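Local coordinates for nicastrin (Dictyostelium purpureum, PDB 4R12), which probably serves as an essential, putatively substrate-recruiting subunit of the gamma-secretase complex, which cleaves integral membrane proteins within the membrane, at residues L244-K249 and K452-I457; I430-S435 and N446-D451. All coordinates share one frame; numbering follows the deposited sequence.

The first segment of each contact lies within the nicastrin large lobe, and the contact centres are about 10 Å apart. Contact 1 pairs helix 234-252 with the start of helix 452-463; contact 2 packs the connection leading into that start, residues 446-451, against the preceding helix 427-441. They touch directly: V247 CA lies 3.5 Å from S435 OG, and I455 CD1 lies 3.7 Å from I450 CD1. D451 of contact 2 is the N-cap of helix 452-463. Neither involves the calcium site, and a bound N-acetylglucosamine lies about 10 Å from the side chain of Y432 in contact 2.

Contact 1 of 2, residues L244-K249 and K452-I457; sequences LLSVIK and KNFINI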
loop_
_atom_site.group_PDB
_atom_site.type_symbol
_atom_site.label_atom_id
_atom_site.label_comp_id
_atom_site.label_asym_id
_atom_site.label_seq_id
_atom_site.Cartn_x
_atom_site.Cartn_y
_atom_site.Cartn_z
ATOM N N LEU A 244 -13.027 5.257 -0.838
ATOM C CA LEU A 244 -13.873 4.389 -0.011
ATOM C C LEU A 244 -14.117 4.967 1.386
ATOM O O LEU A 244 -15.236 4.882 1.909
ATOM C CB LEU A 244 -13.270 2.994 0.099
ATOM C CG LEU A 244 -14.220 1.980 0.742
ATOM C CD1 LEU A 244 -15.575 1.980 0.004
ATOM C CD2 LEU A 244 -13.589 0.583 0.709
ATOM N N LEU A 245 -13.101 5.573 1.994
ATOM C CA LEU A 245 -13.345 6.261 3.263
ATOM C C LEU A 245 -14.356 7.401 3.086
ATOM O O LEU A 245 -15.191 7.625 3.969
ATOM C CB LEU A 245 -12.037 6.799 3.886
ATOM C CG LEU A 245 -11.105 5.703 4.427
ATOM C CD1 LEU A 245 -9.704 6.274 4.711
ATOM C CD2 LEU A 245 -11.684 5.080 5.707
ATOM N N SER A 246 -14.294 8.104 1.957
ATOM C CA SER A 246 -15.203 9.228 1.716
ATOM C C SER A 246 -16.627 8.727 1.403
ATOM O O SER A 246 -17.619 9.359 1.782
ATOM C CB SER A 246 -14.677 10.118 0.586
ATOM O OG SER A 246 -13.386 10.624 0.920
ATOM N N VAL A 247 -16.714 7.583 0.736
ATOM C CA VAL A 247 -17.979 6.885 0.547
ATOM C C VAL A 247 -18.602 6.522 1.902
ATOM O O VAL A 247 -19.783 6.749 2.141
ATOM C CB VAL A 247 -17.784 5.602 -0.303
ATOM C CG1 VAL A 247 -18.970 4.645 -0.140
ATOM C CG2 VAL A 247 -17.586 5.961 -1.783
ATOM N N ILE A 248 -17.788 5.949 2.783
ATOM C CA ILE A 248 -18.226 5.541 4.121
ATOM C C ILE A 248 -18.671 6.773 4.922
ATOM O O ILE A 248 -19.750 6.788 5.535
ATOM C CB ILE A 248 -17.101 4.770 4.846
ATOM C CG1 ILE A 248 -16.876 3.424 4.144
ATOM C CG2 ILE A 248 -17.455 4.527 6.303
ATOM C CD1 ILE A 248 -15.637 2.697 4.558
ATOM N N LYS A 249 -17.881 7.837 4.872
ATOM C CA LYS A 249 -18.288 9.059 5.554
ATOM C C LYS A 249 -19.622 9.593 5.004
ATOM O O LYS A 249 -20.478 10.072 5.762
ATOM C CB LYS A 249 -17.203 10.131 5.433
ATOM C CG LYS A 249 -17.555 11.444 6.153
ATOM C CD LYS A 249 -17.405 11.315 7.684
ATOM C CE LYS A 249 -17.670 12.667 8.378
ATOM N NZ LYS A 249 -17.716 12.524 9.858
ATOM N N LYS A 452 -18.124 16.755 1.212
ATOM C CA LYS A 452 -17.046 17.430 0.497
ATOM C C LYS A 452 -15.990 17.960 1.451
ATOM O O LYS A 452 -14.824 17.984 1.108
ATOM C CB LYS A 452 -17.597 18.566 -0.364
ATOM C CG LYS A 452 -18.364 18.065 -1.593
ATOM C CD LYS A 452 -18.850 19.220 -2.464
ATOM C CE LYS A 452 -19.627 18.693 -3.679
ATOM N NZ LYS A 452 -20.163 19.798 -4.505
ATOM N N ASN A 453 -16.401 18.380 2.646
ATOM C CA ASN A 453 -15.426 18.869 3.626
ATOM C C ASN A 453 -14.426 17.758 3.954
ATOM O O ASN A 453 -13.215 17.974 3.977
ATOM C CB ASN A 453 -16.120 19.359 4.907
ATOM C CG ASN A 453 -15.135 19.985 5.906
ATOM O OD1 ASN A 453 -14.757 21.151 5.771
ATOM N ND2 ASN A 453 -14.722 19.209 6.901
ATOM N N PHE A 454 -14.944 16.560 4.192
ATOM C CA PHE A 454 -14.115 15.393 4.478
ATOM C C PHE A 454 -13.210 15.000 3.287
ATOM O O PHE A 454 -12.004 14.739 3.460
ATOM C CB PHE A 454 -15.023 14.223 4.875
ATOM C CG PHE A 454 -14.295 12.956 5.211
ATOM C CD1 PHE A 454 -13.863 12.711 6.507
ATOM C CD2 PHE A 454 -14.075 11.981 4.233
ATOM C CE1 PHE A 454 -13.207 11.532 6.820
ATOM C CE2 PHE A 454 -13.421 10.805 4.541
ATOM C CZ PHE A 454 -12.992 10.571 5.836
ATOM N N ILE A 455 -13.787 14.959 2.092
ATOM C CA ILE A 455 -13.028 14.657 0.863
ATOM C C ILE A 455 -11.844 15.625 0.712
ATOM O O ILE A 455 -10.698 15.213 0.479
ATOM C CB ILE A 455 -13.957 14.729 -0.417
ATOM C CG1 ILE A 455 -14.960 13.563 -0.429
ATOM C CG2 ILE A 455 -13.130 14.724 -1.704
ATOM C CD1 ILE A 455 -16.142 13.740 -1.428
ATOM N N ASN A 456 -12.111 16.908 0.897
ATOM C CA ASN A 456 -11.091 17.933 0.676
ATOM C C ASN A 456 -9.959 17.903 1.704
ATOM O O ASN A 456 -8.863 18.402 1.447
ATOM C CB ASN A 456 -11.736 19.318 0.657
ATOM C CG ASN A 456 -12.658 19.510 -0.531
ATOM O OD1 ASN A 456 -12.553 18.797 -1.529
ATOM N ND2 ASN A 456 -13.571 20.473 -0.426
ATOM N N ILE A 457 -10.223 17.328 2.863
ATOM C CA ILE A 457 -9.166 17.122 3.853
ATOM C C ILE A 457 -8.395 15.831 3.571
ATOM O O ILE A 457 -7.148 15.821 3.547
ATOM C CB ILE A 457 -9.743 17.064 5.283
ATOM C CG1 ILE A 457 -10.205 18.458 5.724
ATOM C CG2 ILE A 457 -8.694 16.523 6.272
ATOM C CD1 ILE A 457 -11.081 18.405 6.956
#
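S246 and I455 mark the nearest backbone approach, 5.9 Å between their CA atoms, where two helical segments run nearly antiparallel at 160° with their axes 9.6 Å apart. F454 buries the largest surface of any residue here. Its CG stands anti to the backbone N (chi1 -179°), and the ring reaches across to helix 234-252. K249 covers one ring face with the aliphatic start of its side chain: CB sits 3.9 Å from the ring centroid and 14° off the normal, a CH-pi contact displaced toward the rim. CG continues across the same face, 3.7 Å from the ring atom CG of F454, after which the chain bends and its end leads away from helix 452-463. The lysine therefore packs through methylenes and not through its amino group. At the ring edge, S246 OG lies near the ring plane, 3.6 Å from F454 CE2. The same oxygen is 3.6 Å from I455 CG1, an apolar neighbour, and its polar need is met within its own helix by V242 O. L245 adds its carbonyl oxygen, 3.7 Å from F454 CE2 in an oblique approach.

The nicastrin large lobe is related to the zinc exopeptidases, and helix 234-252 also packs against strand 262-268, with L245 and I248 both resting on F267. Contact 1 sets helix 452-463 beside a helix that itself packs on this strand. D451, at the N-cap of helix 452-463, accepts a hydrogen bond from F454 N through OD1, which helps fix the backbone that carries the ring, while I512 of helix 500-512 touches both K249 and F454.

Contact 2 of 2, residues I430-S435 and N446-D451; sequences IVYILS and NNITID
I450 and Y432 form the apolar centre of this contact, where helix 427-441 meets the extended 446-451 segment that follows it. After the helix the chain folds back, so that I448 meets S435 and I450 meets V431 and Y432, antiparallel to the helix direction. I450 CG2 rests 3.5 Å from Y432 CA, almost on the helix backbone, and also meets V431 CG1 at 3.9 Å. I448 packs farther along the helix, its CG2 3.8 Å from S435 CB and its CB 3.9 Å from Y432 CE1. With CG anti to the backbone N (chi1 176°), the tyrosine ring extends toward the loop and presents its edge: I448 O lies in the ring plane, 3.3 Å from CE1.

Polar links are made through water and within the helix. One water is hydrogen-bonded to Y432 OH at 2.9 Å and accepts from I448 N; its bond to N446 O is weak. Replacing Y432 with an alanine would probably leave that water without its link to the helix and open a gap beside I448. S435 OG donates to V431 O at 2.6 Å, from 37° above the carbonyl plane, while S435 N reaches the same oxygen from the opposite face, so two donors grip one acceptor.

Neighbouring residues hold the connection: N446 ND2 is hydrogen-bonded to D439 OD1 and to D255 O, and D451 N donates to S250 OG. Y365 meets the Y432 ring edge-to-face. Helix 427-441 packs on helix 234-252, where S435 touches V247, and also on strand 370-374, where I430 and I433 rest on I370.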
loop_
_atom_site.group_PDB
_atom_site.type_symbol
_atom_site.label_atom_id
_atom_site.label_comp_id
_atom_site.label_asym_id
_atom_site.label_seq_id
_atom_site.Cartn_x
_atom_site.Cartn_y
_atom_site.Cartn_z
ATOM N N ILE A 430 -16.913 9.971 -8.437
ATOM C CA ILE A 430 -16.720 8.576 -8.076
ATOM C C ILE A 430 -17.289 8.287 -6.673
ATOM O O ILE A 430 -17.969 7.265 -6.475
ATOM C CB ILE A 430 -15.217 8.189 -8.178
ATOM C CG1 ILE A 430 -14.784 8.248 -9.653
ATOM C CG2 ILE A 430 -14.964 6.793 -7.601
ATOM C CD1 ILE A 430 -13.269 8.075 -9.893
ATOM N N VAL A 431 -17.050 9.186 -5.708
ATOM C CA VAL A 431 -17.617 8.992 -4.373
ATOM C C VAL A 431 -19.152 9.001 -4.427
ATOM O O VAL A 431 -19.815 8.137 -3.831
ATOM C CB VAL A 431 -17.134 10.062 -3.375
ATOM C CG1 VAL A 431 -17.821 9.887 -2.014
ATOM C CG2 VAL A 431 -15.611 9.978 -3.216
ATOM N N TYR A 432 -19.713 9.955 -5.154
ATOM C CA TYR A 432 -21.167 10.015 -5.289
ATOM C C TYR A 432 -21.733 8.755 -5.934
ATOM O O TYR A 432 -22.698 8.154 -5.428
ATOM C CB TYR A 432 -21.605 11.236 -6.103
ATOM C CG TYR A 432 -23.106 11.224 -6.306
ATOM C CD1 TYR A 432 -23.959 11.532 -5.252
ATOM C CD2 TYR A 432 -23.673 10.847 -7.528
ATOM C CE1 TYR A 432 -25.342 11.509 -5.405
ATOM C CE2 TYR A 432 -25.062 10.814 -7.689
ATOM C CZ TYR A 432 -25.889 11.142 -6.618
ATOM O OH TYR A 432 -27.261 11.114 -6.739
ATOM N N ILE A 433 -21.139 8.353 -7.054
ATOM C CA ILE A 433 -21.647 7.198 -7.774
ATOM C C ILE A 433 -21.516 5.934 -6.921
ATOM O O ILE A 433 -22.468 5.165 -6.815
ATOM C CB ILE A 433 -20.922 7.033 -9.132
ATOM C CG1 ILE A 433 -21.281 8.209 -10.042
ATOM C CG2 ILE A 433 -21.297 5.711 -9.794
ATOM C CD1 ILE A 433 -20.337 8.396 -11.224
ATOM N N LEU A 434 -20.358 5.723 -6.291
ATOM C CA LEU A 434 -20.181 4.508 -5.499
ATOM C C LEU A 434 -21.071 4.499 -4.249
ATOM O O LEU A 434 -21.594 3.452 -3.870
ATOM C CB LEU A 434 -18.711 4.314 -5.102
ATOM C CG LEU A 434 -17.778 3.941 -6.269
ATOM C CD1 LEU A 434 -16.318 3.923 -5.807
ATOM C CD2 LEU A 434 -18.156 2.582 -6.923
ATOM N N SER A 435 -21.240 5.658 -3.615
ATOM C CA SER A 435 -22.108 5.755 -2.436
ATOM C C SER A 435 -23.552 5.401 -2.786
ATOM O O SER A 435 -24.196 4.623 -2.095
ATOM C CB SER A 435 -22.068 7.162 -1.841
ATOM O OG SER A 435 -20.746 7.529 -1.485
ATOM N N ASN A 446 -31.870 6.119 -0.850
ATOM C CA ASN A 446 -31.518 7.424 -0.313
ATOM C C ASN A 446 -30.935 8.393 -1.338
ATOM O O ASN A 446 -30.278 7.992 -2.302
ATOM C CB ASN A 446 -30.528 7.250 0.840
ATOM C CG ASN A 446 -31.160 6.586 2.047
ATOM O OD1 ASN A 446 -32.001 7.178 2.722
ATOM N ND2 ASN A 446 -30.769 5.348 2.316
ATOM N N ASN A 447 -31.201 9.674 -1.124
ATOM C CA ASN A 447 -30.501 10.726 -1.837
ATOM C C ASN A 447 -29.171 10.970 -1.143
ATOM O O ASN A 447 -29.152 11.409 -0.001
ATOM C CB ASN A 447 -31.320 12.015 -1.870
ATOM C CG ASN A 447 -32.625 11.843 -2.608
ATOM O OD1 ASN A 447 -33.677 12.305 -2.160
ATOM N ND2 ASN A 447 -32.567 11.156 -3.745
ATOM N N ILE A 448 -28.070 10.672 -1.826
ATOM C CA ILE A 448 -26.747 10.826 -1.235
ATOM C C ILE A 448 -26.220 12.246 -1.365
ATOM O O ILE A 448 -26.223 12.817 -2.455
ATOM C CB ILE A 448 -25.711 9.899 -1.896
ATOM C CG1 ILE A 448 -26.090 8.420 -1.720
ATOM C CG2 ILE A 448 -24.311 10.218 -1.369
ATOM C CD1 ILE A 448 -26.118 7.959 -0.310
ATOM N N THR A 449 -25.772 12.819 -0.254
ATOM C CA THR A 449 -24.971 14.039 -0.295
ATOM C C THR A 449 -23.541 13.654 0.071
ATOM O O THR A 449 -23.312 13.129 1.165
ATOM C CB THR A 449 -25.499 15.107 0.683
ATOM O OG1 THR A 449 -26.836 15.473 0.316
ATOM C CG2 THR A 449 -24.618 16.355 0.681
ATOM N N ILE A 450 -22.581 13.854 -0.829
ATOM C CA ILE A 450 -21.207 13.491 -0.458
ATOM C C ILE A 450 -20.639 14.502 0.534
ATOM O O ILE A 450 -21.009 15.668 0.534
ATOM C CB ILE A 450 -20.271 13.374 -1.669
ATOM C CG1 ILE A 450 -20.135 14.706 -2.406
ATOM C CG2 ILE A 450 -20.788 12.302 -2.623
ATOM C CD1 ILE A 450 -19.061 14.677 -3.496
ATOM N N ASP A 451 -19.741 14.044 1.395
ATOM C CA ASP A 451 -19.174 14.921 2.400
ATOM C C ASP A 451 -17.929 15.584 1.813
ATOM O O ASP A 451 -16.823 15.056 1.911
ATOM C CB ASP A 451 -18.863 14.128 3.673
ATOM C CG ASP A 451 -18.464 15.017 4.840
ATOM O OD1 ASP A 451 -17.911 16.104 4.603
ATOM O OD2 ASP A 451 -18.689 14.610 5.995
HETATM O O HOH W 1 -28.025 9.519 -4.409
#